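Local coordinates for cyclopropane-fatty-acyl-phospholipid synthase 1 (Mycobacterium tuberculosis, PDB 1KPG), which converts a double bond at the distal position of an alpha mycolic acid into a cyclopropane ring, using a methylene group from S-adenosyl-L-methionine, at residues A[227-232]-A[277-282]; A[33-38]-A[233-238]; A[3-8]-A[122-127]. One frame throughout, in Å; residues are numbered along the deposited sequence.

Interaction 1: A[227-232]-A[277-282]; sequences SLQPHY and YIDVNQ. With 16A (cetyl-trimethyl-ammonium), chain G; CO3 (carbonate ion), chain E.
Gln229 lies across the carboxylate of Asp279, and its side chain can be followed outward as it crosses strand 278-286. CB begins 3.0 Å from Asp279 OD1. CG, anti to the backbone N (chi1 -174°), carries the extended chain past that same oxygen toward the carbonyl of Ile278, and CD brings the amide over the carboxylate, the two planes stacked 28° apart. At the tip NE2 donates to Ile278 O at 3.0 Å in a nearly straight bond; the acceptor lies in the amide plane, while the donor stands above the carbonyl plane of Ile278.

The carboxylate is held from other directions too. Ser227 OG donates to the syn lone pair of Asp279 OD1 at 2.6 Å, and OG also accepts from Gln229 N, closing an ST turn. Asn281 ND2 reaches Asp279 OD2 from above the carboxylate plane, so neighbours on both segments limit the rotation of this group. Ser227 and Asn281 form an antiparallel non-hydrogen-bonded pair, beyond which Leu228 N binds Val280 O at 2.9 Å.

On the inner side, Val280 CG1 lies 4.0 Å from Tyr232 CD2 and also packs against Leu228 CB. The Tyr232 ring crosses the valine at about a right angle and sends OH onward to carbonate O1, 2.5 Å away, with that oxygen in the plane of the ring. His167 NE2 also binds this anion, probably from the crystallisation liquor, while Ile278 CD1 touches C5 of the cetyl-trimethyl-ammonium chain.

The whole is a strand-to-helix junction: edge strand 221-227 leaves its antiparallel neighbour at the N-cap, Leu228, and enters helix 229-245, at the antiparallel end of the seven-stranded sheet of a Rossmann-like methyltransferase, beside the pocket that holds the cetyl-trimethyl-ammonium chain, probably where the lipid substrate lies.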
loop_
_atom_site.group_PDB
_atom_site.type_symbol
_atom_site.label_atom_id
_atom_site.label_comp_id
_atom_site.label_asym_id
_atom_site.label_seq_id
_atom_site.Cartn_x
_atom_site.Cartn_y
_atom_site.Cartn_z
ATOM N N SER A 227 -5.350 -5.422 -12.563
ATOM C CA SER A 227 -5.972 -4.185 -12.083
ATOM C C SER A 227 -7.161 -4.483 -11.176
ATOM O O SER A 227 -7.930 -5.405 -11.434
ATOM C CB SER A 227 -6.447 -3.338 -13.265
ATOM O OG SER A 227 -7.177 -2.203 -12.827
ATOM N N LEU A 228 -7.305 -3.687 -10.122
ATOM C CA LEU A 228 -8.391 -3.845 -9.159
ATOM C C LEU A 228 -9.138 -2.519 -9.069
ATOM O O LEU A 228 -9.857 -2.252 -8.107
ATOM C CB LEU A 228 -7.824 -4.213 -7.784
ATOM C CG LEU A 228 -6.992 -5.494 -7.676
ATOM C CD1 LEU A 228 -6.293 -5.559 -6.317
ATOM C CD2 LEU A 228 -7.897 -6.697 -7.877
ATOM N N GLN A 229 -8.950 -1.702 -10.099
ATOM C CA GLN A 229 -9.546 -0.378 -10.211
ATOM C C GLN A 229 -10.962 -0.230 -9.649
ATOM O O GLN A 229 -11.181 0.566 -8.737
ATOM C CB GLN A 229 -9.503 0.051 -11.682
ATOM C CG GLN A 229 -9.953 1.471 -11.987
ATOM C CD GLN A 229 -9.690 1.820 -13.443
ATOM O OE1 GLN A 229 -10.070 1.072 -14.340
ATOM N NE2 GLN A 229 -9.028 2.945 -13.681
ATOM N N PRO A 230 -11.936 -0.998 -10.174
ATOM C CA PRO A 230 -13.324 -0.909 -9.690
ATOM C C PRO A 230 -13.433 -1.197 -8.191
ATOM O O PRO A 230 -14.287 -0.643 -7.504
ATOM C CB PRO A 230 -14.056 -1.973 -10.511
ATOM C CG PRO A 230 -13.177 -2.188 -11.702
ATOM C CD PRO A 230 -11.799 -2.103 -11.133
ATOM N N HIS A 231 -12.563 -2.077 -7.701
ATOM C CA HIS A 231 -12.556 -2.452 -6.290
ATOM C C HIS A 231 -12.158 -1.294 -5.368
ATOM O O HIS A 231 -12.601 -1.232 -4.214
ATOM C CB HIS A 231 -11.610 -3.638 -6.076
ATOM C CG HIS A 231 -11.995 -4.861 -6.850
ATOM N ND1 HIS A 231 -12.937 -5.761 -6.401
ATOM C CD2 HIS A 231 -11.589 -5.314 -8.061
ATOM C CE1 HIS A 231 -13.094 -6.716 -7.301
ATOM N NE2 HIS A 231 -12.288 -6.467 -8.317
ATOM N N TYR A 232 -11.336 -0.370 -5.864
ATOM C CA TYR A 232 -10.926 0.742 -5.012
ATOM C C TYR A 232 -12.039 1.747 -4.799
ATOM O O TYR A 232 -12.169 2.314 -3.715
ATOM C CB TYR A 232 -9.694 1.468 -5.565
ATOM C CG TYR A 232 -8.685 1.775 -4.477
ATOM C CD1 TYR A 232 -9.103 2.010 -3.166
ATOM C CD2 TYR A 232 -7.317 1.775 -4.739
ATOM C CE1 TYR A 232 -8.182 2.222 -2.137
ATOM C CE2 TYR A 232 -6.385 1.993 -3.718
ATOM C CZ TYR A 232 -6.827 2.210 -2.420
ATOM O OH TYR A 232 -5.920 2.391 -1.399
ATOM N N TYR A 277 -9.422 7.529 -13.943
ATOM C CA TYR A 277 -8.233 8.337 -14.209
ATOM C C TYR A 277 -7.058 7.829 -13.382
ATOM O O TYR A 277 -5.903 8.124 -13.681
ATOM C CB TYR A 277 -8.514 9.819 -13.924
ATOM C CG TYR A 277 -9.484 10.438 -14.919
ATOM C CD1 TYR A 277 -9.932 11.752 -14.770
ATOM C CD2 TYR A 277 -9.974 9.697 -15.997
ATOM C CE1 TYR A 277 -10.847 12.307 -15.667
ATOM C CE2 TYR A 277 -10.887 10.241 -16.898
ATOM C CZ TYR A 277 -11.320 11.543 -16.727
ATOM O OH TYR A 277 -12.229 12.072 -17.620
ATOM N N ILE A 278 -7.367 7.073 -12.334
ATOM C CA ILE A 278 -6.348 6.462 -11.490
ATOM C C ILE A 278 -6.713 5.000 -11.399
ATOM O O ILE A 278 -7.884 4.635 -11.450
ATOM C CB ILE A 278 -6.278 7.069 -10.078
ATOM C CG1 ILE A 278 -7.669 7.105 -9.449
ATOM C CG2 ILE A 278 -5.632 8.443 -10.150
ATOM C CD1 ILE A 278 -7.690 7.780 -8.097
ATOM N N ASP A 279 -5.701 4.167 -11.250
ATOM C CA ASP A 279 -5.890 2.733 -11.233
ATOM C C ASP A 279 -5.051 2.155 -10.097
ATOM O O ASP A 279 -4.405 2.892 -9.345
ATOM C CB ASP A 279 -5.429 2.212 -12.607
ATOM C CG ASP A 279 -5.843 0.780 -12.894
ATOM O OD1 ASP A 279 -6.585 0.174 -12.103
ATOM O OD2 ASP A 279 -5.413 0.261 -13.946
ATOM N N VAL A 280 -5.094 0.840 -9.957
ATOM C CA VAL A 280 -4.315 0.150 -8.945
ATOM C C VAL A 280 -4.045 -1.228 -9.527
ATOM O O VAL A 280 -4.961 -1.924 -9.952
ATOM C CB VAL A 280 -5.070 0.063 -7.601
ATOM C CG1 VAL A 280 -6.418 -0.614 -7.783
ATOM C CG2 VAL A 280 -4.208 -0.665 -6.571
ATOM N N ASN A 281 -2.775 -1.609 -9.566
ATOM C CA ASN A 281 -2.394 -2.888 -10.151
ATOM C C ASN A 281 -1.435 -3.702 -9.310
ATOM O O ASN A 281 -0.669 -3.157 -8.523
ATOM C CB ASN A 281 -1.744 -2.644 -11.513
ATOM C CG ASN A 281 -2.711 -2.097 -12.532
ATOM O OD1 ASN A 281 -3.386 -2.854 -13.222
ATOM N ND2 ASN A 281 -2.795 -0.777 -12.624
ATOM N N GLN A 282 -1.497 -5.018 -9.475
ATOM C CA GLN A 282 -0.582 -5.911 -8.788
ATOM C C GLN A 282 0.330 -6.433 -9.897
ATOM O O GLN A 282 -0.143 -7.012 -10.874
ATOM C CB GLN A 282 -1.315 -7.082 -8.125
ATOM C CG GLN A 282 -2.327 -6.697 -7.050
ATOM C CD GLN A 282 -2.564 -7.819 -6.038
ATOM O OE1 GLN A 282 -2.485 -9.004 -6.370
ATOM N NE2 GLN A 282 -2.859 -7.443 -4.800
HETATM C C1 16A G . -6.381 5.841 -1.986
HETATM C C2 16A G . -5.277 6.804 -2.430
HETATM C C3 16A G . -5.474 7.252 -3.887
HETATM C C4 16A G . -4.407 8.213 -4.431
HETATM C C5 16A G . -4.711 8.615 -5.886
HETATM C C6 16A G . -3.702 9.576 -6.550
HETATM C C7 16A G . -3.280 10.897 -5.850
HETATM C C8 16A G . -1.814 11.177 -5.436
HETATM C C9 16A G . -0.651 10.327 -6.005
HETATM C C10 16A G . -0.240 9.151 -5.124
HETATM C C11 16A G . 0.795 9.382 -3.993
HETATM C C12 16A G . 0.548 8.829 -2.567
HETATM C C13 16A G . -0.175 7.467 -2.448
HETATM C C14 16A G . -0.374 6.991 -1.007
HETATM C C15 16A G . -1.302 5.762 -1.034
HETATM C C16 16A G . -1.605 5.298 0.410
HETATM N N1 16A G . -2.433 4.148 0.759
HETATM C C17 16A G . -2.460 4.161 2.268
HETATM C C18 16A G . -3.874 4.229 0.284
HETATM C C19 16A G . -1.767 2.848 0.358
HETATM C C CO3 E . -3.246 0.644 -2.832
HETATM O O1 CO3 E . -3.518 1.860 -2.009
HETATM O O2 CO3 E . -4.161 -0.344 -2.881
HETATM O O3 CO3 E . -2.084 0.544 -3.539
#

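Interaction 2: A[33-38]-A[233-238]; sequences YSCAYF and AKTLDL. With 16A (cetyl-trimethyl-ammonium), chain G; SAH (S-adenosyl-L-homocysteine), chain F; CO3 (carbonate ion), chain E.
Thr235 OG1 is gripped from two sides of the contact: it accepts from Ala36 N at 3.1 Å, with an N-H...O angle of 158°, and is also hydrogen-bonded to His231 O, one turn earlier in helix 229-245. The hydroxyl stands beside its own backbone N (chi1 -60°), a setting that lets it serve the helix carbonyl and the loop amide together. Ala36 CB settles 3.5 Å from Thr235 OG1, and Thr235 CG2 faces Ser34 O.

Farther along the loop, Phe38 lies against the helix along Lys234, Thr235 and Leu238. Lys234 CG sits over one face of the Phe38 ring, 3.8 Å from its centroid, in a CH-pi contact; the bend at chi2 then leads the ammonium end away. Leu238 CD1 meets CZ of Phe38 near the ring plane at 3.5 Å, and Thr235 OG1 lies in that plane at the ring's edge.

The other end of the loop faces the ligands. Tyr33 N and Ser34 OG bind the two carboxylate oxygens of S-adenosyl-L-homocysteine, the serine at 2.7 Å from SAH O, and Cys35 N donates to carbonate O2. One methyl of the cetyl-trimethyl-ammonium head, C17, rests over the centre of the Tyr33 ring. Between 33-38 and 233-238 one hydrogen bond, from Ala36 N, is joined by CH-pi and van der Waals contacts, and the loop so placed presents successive backbone and side-chain donors to cofactor product and anion.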
loop_
_atom_site.group_PDB
_atom_site.type_symbol
_atom_site.label_atom_id
_atom_site.label_comp_id
_atom_site.label_asym_id
_atom_site.label_seq_id
_atom_site.Cartn_x
_atom_site.Cartn_y
_atom_site.Cartn_z
ATOM N N TYR A 33 -4.887 -0.801 4.938
ATOM C CA TYR A 33 -5.033 0.528 4.340
ATOM C C TYR A 33 -4.612 0.496 2.873
ATOM O O TYR A 33 -3.610 1.106 2.481
ATOM C CB TYR A 33 -4.163 1.515 5.136
ATOM C CG TYR A 33 -4.475 2.992 4.976
ATOM C CD1 TYR A 33 -5.540 3.431 4.186
ATOM C CD2 TYR A 33 -3.703 3.952 5.631
ATOM C CE1 TYR A 33 -5.830 4.791 4.055
ATOM C CE2 TYR A 33 -3.980 5.319 5.506
ATOM C CZ TYR A 33 -5.050 5.726 4.713
ATOM O OH TYR A 33 -5.345 7.066 4.590
ATOM N N SER A 34 -5.387 -0.227 2.072
ATOM C CA SER A 34 -5.126 -0.371 0.652
ATOM C C SER A 34 -6.367 -0.945 -0.027
ATOM O O SER A 34 -7.354 -1.283 0.635
ATOM C CB SER A 34 -3.910 -1.281 0.434
ATOM O OG SER A 34 -3.992 -2.450 1.233
ATOM N N CYS A 35 -6.317 -1.062 -1.346
ATOM C CA CYS A 35 -7.460 -1.559 -2.102
ATOM C C CYS A 35 -7.858 -2.991 -1.762
ATOM O O CYS A 35 -7.034 -3.900 -1.800
ATOM C CB CYS A 35 -7.182 -1.472 -3.597
ATOM S SG CYS A 35 -8.636 -1.829 -4.560
ATOM N N ALA A 36 -9.128 -3.186 -1.428
ATOM C CA ALA A 36 -9.616 -4.519 -1.097
ATOM C C ALA A 36 -9.990 -5.221 -2.392
ATOM O O ALA A 36 -10.050 -4.591 -3.453
ATOM C CB ALA A 36 -10.831 -4.430 -0.174
ATOM N N TYR A 37 -10.246 -6.519 -2.299
ATOM C CA TYR A 37 -10.607 -7.319 -3.458
ATOM C C TYR A 37 -11.956 -7.992 -3.232
ATOM O O TYR A 37 -12.055 -8.981 -2.504
ATOM C CB TYR A 37 -9.525 -8.377 -3.711
ATOM C CG TYR A 37 -9.780 -9.302 -4.884
ATOM C CD1 TYR A 37 -10.235 -8.810 -6.109
ATOM C CD2 TYR A 37 -9.529 -10.669 -4.777
ATOM C CE1 TYR A 37 -10.432 -9.663 -7.198
ATOM C CE2 TYR A 37 -9.721 -11.528 -5.857
ATOM C CZ TYR A 37 -10.171 -11.021 -7.062
ATOM O OH TYR A 37 -10.362 -11.874 -8.124
ATOM N N PHE A 38 -12.994 -7.443 -3.853
ATOM C CA PHE A 38 -14.321 -8.013 -3.721
ATOM C C PHE A 38 -14.446 -9.175 -4.692
ATOM O O PHE A 38 -15.108 -9.085 -5.728
ATOM C CB PHE A 38 -15.381 -6.936 -3.966
ATOM C CG PHE A 38 -15.362 -5.847 -2.927
ATOM C CD1 PHE A 38 -14.406 -4.839 -2.976
ATOM C CD2 PHE A 38 -16.240 -5.882 -1.849
ATOM C CE1 PHE A 38 -14.317 -3.881 -1.963
ATOM C CE2 PHE A 38 -16.160 -4.932 -0.830
ATOM C CZ PHE A 38 -15.194 -3.931 -0.887
ATOM N N ALA A 233 -12.843 1.974 -5.835
ATOM C CA ALA A 233 -13.946 2.914 -5.723
ATOM C C ALA A 233 -14.827 2.422 -4.578
ATOM O O ALA A 233 -15.216 3.188 -3.696
ATOM C CB ALA A 233 -14.739 2.953 -7.030
ATOM N N LYS A 234 -15.127 1.132 -4.598
ATOM C CA LYS A 234 -15.951 0.517 -3.560
ATOM C C LYS A 234 -15.278 0.632 -2.195
ATOM O O LYS A 234 -15.908 1.044 -1.219
ATOM C CB LYS A 234 -16.191 -0.957 -3.893
ATOM C CG LYS A 234 -17.050 -1.698 -2.879
ATOM C CD LYS A 234 -18.451 -1.101 -2.797
ATOM C CE LYS A 234 -19.368 -1.976 -1.964
ATOM N NZ LYS A 234 -20.708 -1.349 -1.765
ATOM N N THR A 235 -13.994 0.271 -2.136
ATOM C CA THR A 235 -13.222 0.332 -0.894
ATOM C C THR A 235 -13.290 1.732 -0.310
ATOM O O THR A 235 -13.587 1.912 0.866
ATOM C CB THR A 235 -11.731 -0.012 -1.118
ATOM O OG1 THR A 235 -11.609 -1.334 -1.650
ATOM C CG2 THR A 235 -10.967 0.056 0.201
ATOM N N LEU A 236 -13.018 2.729 -1.146
ATOM C CA LEU A 236 -13.053 4.117 -0.708
ATOM C C LEU A 236 -14.453 4.561 -0.270
ATOM O O LEU A 236 -14.594 5.331 0.675
ATOM C CB LEU A 236 -12.518 5.017 -1.821
ATOM C CG LEU A 236 -10.991 4.949 -1.965
ATOM C CD1 LEU A 236 -10.567 5.325 -3.374
ATOM C CD2 LEU A 236 -10.357 5.854 -0.924
ATOM N N ASP A 237 -15.491 4.080 -0.941
ATOM C CA ASP A 237 -16.842 4.468 -0.546
ATOM C C ASP A 237 -17.165 3.892 0.827
ATOM O O ASP A 237 -17.871 4.518 1.616
ATOM C CB ASP A 237 -17.895 3.983 -1.557
ATOM C CG ASP A 237 -17.909 4.808 -2.839
ATOM O OD1 ASP A 237 -17.386 5.946 -2.835
ATOM O OD2 ASP A 237 -18.463 4.321 -3.847
ATOM N N LEU A 238 -16.660 2.695 1.110
ATOM C CA LEU A 238 -16.922 2.079 2.404
ATOM C C LEU A 238 -16.148 2.815 3.490
ATOM O O LEU A 238 -16.644 2.973 4.606
ATOM C CB LEU A 238 -16.536 0.593 2.386
ATOM C CG LEU A 238 -17.328 -0.245 1.374
ATOM C CD1 LEU A 238 -16.731 -1.630 1.253
ATOM C CD2 LEU A 238 -18.788 -0.316 1.800
HETATM C C1 16A G . -6.381 5.841 -1.986
HETATM C C2 16A G . -5.277 6.804 -2.430
HETATM C C3 16A G . -5.474 7.252 -3.887
HETATM C C4 16A G . -4.407 8.213 -4.431
HETATM C C5 16A G . -4.711 8.615 -5.886
HETATM C C6 16A G . -3.702 9.576 -6.550
HETATM C C7 16A G . -3.280 10.897 -5.850
HETATM C C8 16A G . -1.814 11.177 -5.436
HETATM C C9 16A G . -0.651 10.327 -6.005
HETATM C C10 16A G . -0.240 9.151 -5.124
HETATM C C11 16A G . 0.795 9.382 -3.993
HETATM C C12 16A G . 0.548 8.829 -2.567
HETATM C C13 16A G . -0.175 7.467 -2.448
HETATM C C14 16A G . -0.374 6.991 -1.007
HETATM C C15 16A G . -1.302 5.762 -1.034
HETATM C C16 16A G . -1.605 5.298 0.410
HETATM N N1 16A G . -2.433 4.148 0.759
HETATM C C17 16A G . -2.460 4.161 2.268
HETATM C C18 16A G . -3.874 4.229 0.284
HETATM C C19 16A G . -1.767 2.848 0.358
HETATM N N SAH F . 0.931 -2.404 3.147
HETATM C CA SAH F . 0.009 -1.912 4.174
HETATM C CB SAH F . 0.203 -0.412 4.462
HETATM C CG SAH F . 0.030 0.575 3.283
HETATM S SD SAH F . 0.239 2.310 3.769
HETATM C C SAH F . -1.449 -2.155 3.771
HETATM O O SAH F . -1.688 -2.434 2.578
HETATM O OXT SAH F . -2.338 -2.050 4.648
HETATM C "C5'" SAH F . 1.878 2.740 3.100
HETATM C "C4'" SAH F . 2.964 2.030 3.896
HETATM O "O4'" SAH F . 4.271 2.009 3.262
HETATM C "C3'" SAH F . 3.180 2.608 5.294
HETATM O "O3'" SAH F . 3.255 1.516 6.228
HETATM C "C2'" SAH F . 4.494 3.350 5.163
HETATM O "O2'" SAH F . 5.122 3.512 6.432
HETATM C "C1'" SAH F . 5.236 2.457 4.232
HETATM N N9 SAH F . 6.410 3.048 3.565
HETATM C C8 SAH F . 6.526 4.264 2.704
HETATM N N7 SAH F . 7.721 4.497 2.265
HETATM C C5 SAH F . 8.480 3.438 2.815
HETATM C C6 SAH F . 9.869 3.097 2.720
HETATM N N6 SAH F . 10.750 3.824 2.007
HETATM N N1 SAH F . 10.306 1.976 3.386
HETATM C C2 SAH F . 9.436 1.234 4.104
HETATM N N3 SAH F . 8.119 1.441 4.272
HETATM C C4 SAH F . 7.696 2.567 3.599
HETATM C C CO3 E . -3.246 0.644 -2.832
HETATM O O1 CO3 E . -3.518 1.860 -2.009
HETATM O O2 CO3 E . -4.161 -0.344 -2.881
HETATM O O3 CO3 E . -2.084 0.544 -3.539
#

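Interaction 3: A[3-8]-A[122-127]; sequences DELKPH and GWEQFD. With SAH (S-adenosyl-L-homocysteine), chain F.
Leu5 and Pro7 of the N-terminal loop pack over the turn 122-127, the loop that follows strand 116-120 of the Rossmann-like methyltransferase fold and borders the adenine site. Its 3-10 segment, 123-125, brings Glu124 and Gln125 up against the incoming chain.

Apolar and van der Waals contacts join the segments directly. Leu5 CB lies 3.9 Å from Glu124 CG, while the carbonyl Leu5 O faces Glu124 CB at 3.4 Å. Pro7 wedges in next to them: its CG touches the amide carbon CD of Gln125 at 3.6 Å and also approaches Glu124 OE2. Leu5 CD1 just reaches Trp123 CH2.

No hydrogen bond joins the segments directly; waters, and Arg146, bridge them. One water accepts from both Asp3 N and Gln125 NE2; another donates to Glu124 OE1 and is hydrogen-bonded to His8 ND1, lying in the imidazole plane. Within the turn, Gln125 turns its OE1 back to accept from Gly122 N, so the amide serves the turn with one end and the water with the other.

Recognition of the ligand makes up the third group. Trp123 N donates to the adenine N1. A salt bridge from Glu124 OE1 to Arg146, which also binds Lys6 O, helps to position the carboxylate, and the nearby positive charge would probably favour its ionised form. With the chain bent at chi2 (93°), Glu124 folds back over its neighbour, its CD lying 3.6 Å above the plane of the Trp123 ring, over its centre. Glu124 OE2 accepts from the exocyclic SAH N6 at 3.0 Å.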
loop_
_atom_site.group_PDB
_atom_site.type_symbol
_atom_site.label_atom_id
_atom_site.label_comp_id
_atom_site.label_asym_id
_atom_site.label_seq_id
_atom_site.Cartn_x
_atom_site.Cartn_y
_atom_site.Cartn_z
ATOM N N ASP A 3 21.405 5.322 5.078
ATOM C CA ASP A 3 22.687 6.083 5.091
ATOM C C ASP A 3 22.988 6.643 3.704
ATOM O O ASP A 3 23.111 7.856 3.532
ATOM C CB ASP A 3 23.832 5.178 5.557
ATOM C CG ASP A 3 25.148 5.917 5.667
ATOM O OD1 ASP A 3 25.668 6.359 4.621
ATOM O OD2 ASP A 3 25.662 6.063 6.798
ATOM N N GLU A 4 23.112 5.760 2.715
ATOM C CA GLU A 4 23.376 6.204 1.351
ATOM C C GLU A 4 22.105 6.911 0.870
ATOM O O GLU A 4 22.165 7.914 0.158
ATOM C CB GLU A 4 23.713 5.006 0.454
ATOM C CG GLU A 4 24.502 5.377 -0.799
ATOM C CD GLU A 4 25.058 4.167 -1.538
ATOM O OE1 GLU A 4 24.254 3.360 -2.055
ATOM O OE2 GLU A 4 26.301 4.025 -1.599
ATOM N N LEU A 5 20.958 6.379 1.285
ATOM C CA LEU A 5 19.652 6.944 0.951
ATOM C C LEU A 5 18.846 7.088 2.243
ATOM O O LEU A 5 18.469 6.095 2.865
ATOM C CB LEU A 5 18.900 6.037 -0.027
ATOM C CG LEU A 5 19.397 5.959 -1.471
ATOM C CD1 LEU A 5 18.629 4.877 -2.209
ATOM C CD2 LEU A 5 19.214 7.305 -2.154
ATOM N N LYS A 6 18.593 8.328 2.645
ATOM C CA LYS A 6 17.848 8.606 3.865
ATOM C C LYS A 6 16.341 8.451 3.675
ATOM O O LYS A 6 15.729 9.179 2.892
ATOM C CB LYS A 6 18.127 10.032 4.340
ATOM C CG LYS A 6 19.563 10.340 4.704
ATOM C CD LYS A 6 19.694 11.826 5.028
ATOM C CE LYS A 6 21.045 12.165 5.627
ATOM N NZ LYS A 6 21.139 13.619 5.935
ATOM N N PRO A 7 15.718 7.504 4.393
ATOM C CA PRO A 7 14.271 7.320 4.248
ATOM C C PRO A 7 13.524 8.606 4.608
ATOM O O PRO A 7 13.963 9.356 5.476
ATOM C CB PRO A 7 13.973 6.188 5.225
ATOM C CG PRO A 7 15.225 5.363 5.163
ATOM C CD PRO A 7 16.303 6.431 5.219
ATOM N N HIS A 8 12.401 8.854 3.935
ATOM C CA HIS A 8 11.593 10.045 4.182
ATOM C C HIS A 8 10.630 9.843 5.354
ATOM O O HIS A 8 9.412 9.856 5.177
ATOM C CB HIS A 8 10.790 10.412 2.930
ATOM C CG HIS A 8 11.628 10.600 1.705
ATOM N ND1 HIS A 8 12.080 9.544 0.944
ATOM C CD2 HIS A 8 12.115 11.721 1.121
ATOM C CE1 HIS A 8 12.808 10.006 -0.057
ATOM N NE2 HIS A 8 12.846 11.324 0.028
ATOM N N GLY A 122 13.297 1.955 6.511
ATOM C CA GLY A 122 12.857 1.872 5.137
ATOM C C GLY A 122 13.615 0.768 4.437
ATOM O O GLY A 122 14.614 0.261 4.961
ATOM N N TRP A 123 13.141 0.373 3.263
ATOM C CA TRP A 123 13.840 -0.653 2.507
ATOM C C TRP A 123 15.261 -0.157 2.254
ATOM O O TRP A 123 16.183 -0.949 2.064
ATOM C CB TRP A 123 13.142 -0.916 1.168
ATOM C CG TRP A 123 12.891 0.310 0.330
ATOM C CD1 TRP A 123 11.751 1.060 0.297
ATOM C CD2 TRP A 123 13.790 0.909 -0.616
ATOM N NE1 TRP A 123 11.879 2.083 -0.611
ATOM C CE2 TRP A 123 13.121 2.015 -1.186
ATOM C CE3 TRP A 123 15.094 0.618 -1.037
ATOM C CZ2 TRP A 123 13.713 2.833 -2.156
ATOM C CZ3 TRP A 123 15.684 1.432 -2.005
ATOM C CH2 TRP A 123 14.993 2.526 -2.551
ATOM N N GLU A 124 15.422 1.164 2.270
ATOM C CA GLU A 124 16.709 1.812 2.041
ATOM C C GLU A 124 17.761 1.386 3.053
ATOM O O GLU A 124 18.954 1.559 2.824
ATOM C CB GLU A 124 16.570 3.340 2.136
ATOM C CG GLU A 124 15.786 4.025 1.029
ATOM C CD GLU A 124 14.310 4.208 1.351
ATOM O OE1 GLU A 124 13.695 5.118 0.761
ATOM O OE2 GLU A 124 13.766 3.448 2.177
ATOM N N GLN A 125 17.313 0.841 4.179
ATOM C CA GLN A 125 18.220 0.444 5.244
ATOM C C GLN A 125 18.180 -1.059 5.507
ATOM O O GLN A 125 18.745 -1.536 6.490
ATOM C CB GLN A 125 17.839 1.204 6.522
ATOM C CG GLN A 125 17.615 2.710 6.315
ATOM C CD GLN A 125 17.010 3.390 7.541
ATOM O OE1 GLN A 125 15.899 3.062 7.965
ATOM N NE2 GLN A 125 17.746 4.336 8.118
ATOM N N PHE A 126 17.511 -1.803 4.634
ATOM C CA PHE A 126 17.402 -3.246 4.817
ATOM C C PHE A 126 18.355 -3.966 3.869
ATOM O O PHE A 126 18.232 -3.847 2.650
ATOM C CB PHE A 126 15.964 -3.700 4.562
ATOM C CG PHE A 126 15.703 -5.119 4.969
ATOM C CD1 PHE A 126 15.614 -5.465 6.316
ATOM C CD2 PHE A 126 15.606 -6.121 4.013
ATOM C CE1 PHE A 126 15.435 -6.794 6.698
ATOM C CE2 PHE A 126 15.428 -7.453 4.389
ATOM C CZ PHE A 126 15.343 -7.785 5.734
ATOM N N ASP A 127 19.299 -4.711 4.437
ATOM C CA ASP A 127 20.297 -5.433 3.647
ATOM C C ASP A 127 20.418 -6.883 4.109
ATOM O O ASP A 127 21.486 -7.321 4.543
ATOM C CB ASP A 127 21.661 -4.738 3.777
ATOM C CG ASP A 127 22.595 -5.038 2.610
ATOM O OD1 ASP A 127 22.270 -5.916 1.776
ATOM O OD2 ASP A 127 23.662 -4.389 2.530
HETATM N N SAH F . 0.931 -2.404 3.147
HETATM C CA SAH F . 0.009 -1.912 4.174
HETATM C CB SAH F . 0.203 -0.412 4.462
HETATM C CG SAH F . 0.030 0.575 3.283
HETATM S SD SAH F . 0.239 2.310 3.769
HETATM C C SAH F . -1.449 -2.155 3.771
HETATM O O SAH F . -1.688 -2.434 2.578
HETATM O OXT SAH F . -2.338 -2.050 4.648
HETATM C "C5'" SAH F . 1.878 2.740 3.100
HETATM C "C4'" SAH F . 2.964 2.030 3.896
HETATM O "O4'" SAH F . 4.271 2.009 3.262
HETATM C "C3'" SAH F . 3.180 2.608 5.294
HETATM O "O3'" SAH F . 3.255 1.516 6.228
HETATM C "C2'" SAH F . 4.494 3.350 5.163
HETATM O "O2'" SAH F . 5.122 3.512 6.432
HETATM C "C1'" SAH F . 5.236 2.457 4.232
HETATM N N9 SAH F . 6.410 3.048 3.565
HETATM C C8 SAH F . 6.526 4.264 2.704
HETATM N N7 SAH F . 7.721 4.497 2.265
HETATM C C5 SAH F . 8.480 3.438 2.815
HETATM C C6 SAH F . 9.869 3.097 2.720
HETATM N N6 SAH F . 10.750 3.824 2.007
HETATM N N1 SAH F . 10.306 1.976 3.386
HETATM C C2 SAH F . 9.436 1.234 4.104
HETATM N N3 SAH F . 8.119 1.441 4.272
HETATM C C4 SAH F . 7.696 2.567 3.599
HETATM O O HOH W 1 19.743 6.083 6.920
HETATM O O HOH W 2 11.743 6.855 1.915
#

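Interaction 1 is the buried one of the three, whereas interactions 2 and 3 each have partly exposed sides. The first two share helix 229-245 and touch directly, His231 and Tyr232 meeting loop 33-38, and both reach the carbonate and the cetyl-trimethyl-ammonium. Interaction 3 lies on the opposite side of the chain's centre, with its centre about 30 Å from that of interaction 2; S-adenosyl-L-homocysteine spans the gap, its carboxylate end at 33-38 and its adenine at 122-127. Chemistry follows place: direct hydrogen bonds along a sheet edge in interaction 1, one amide-hydroxyl bond with aromatic packing in interaction 2, and water-mediated links between loops in interaction 3.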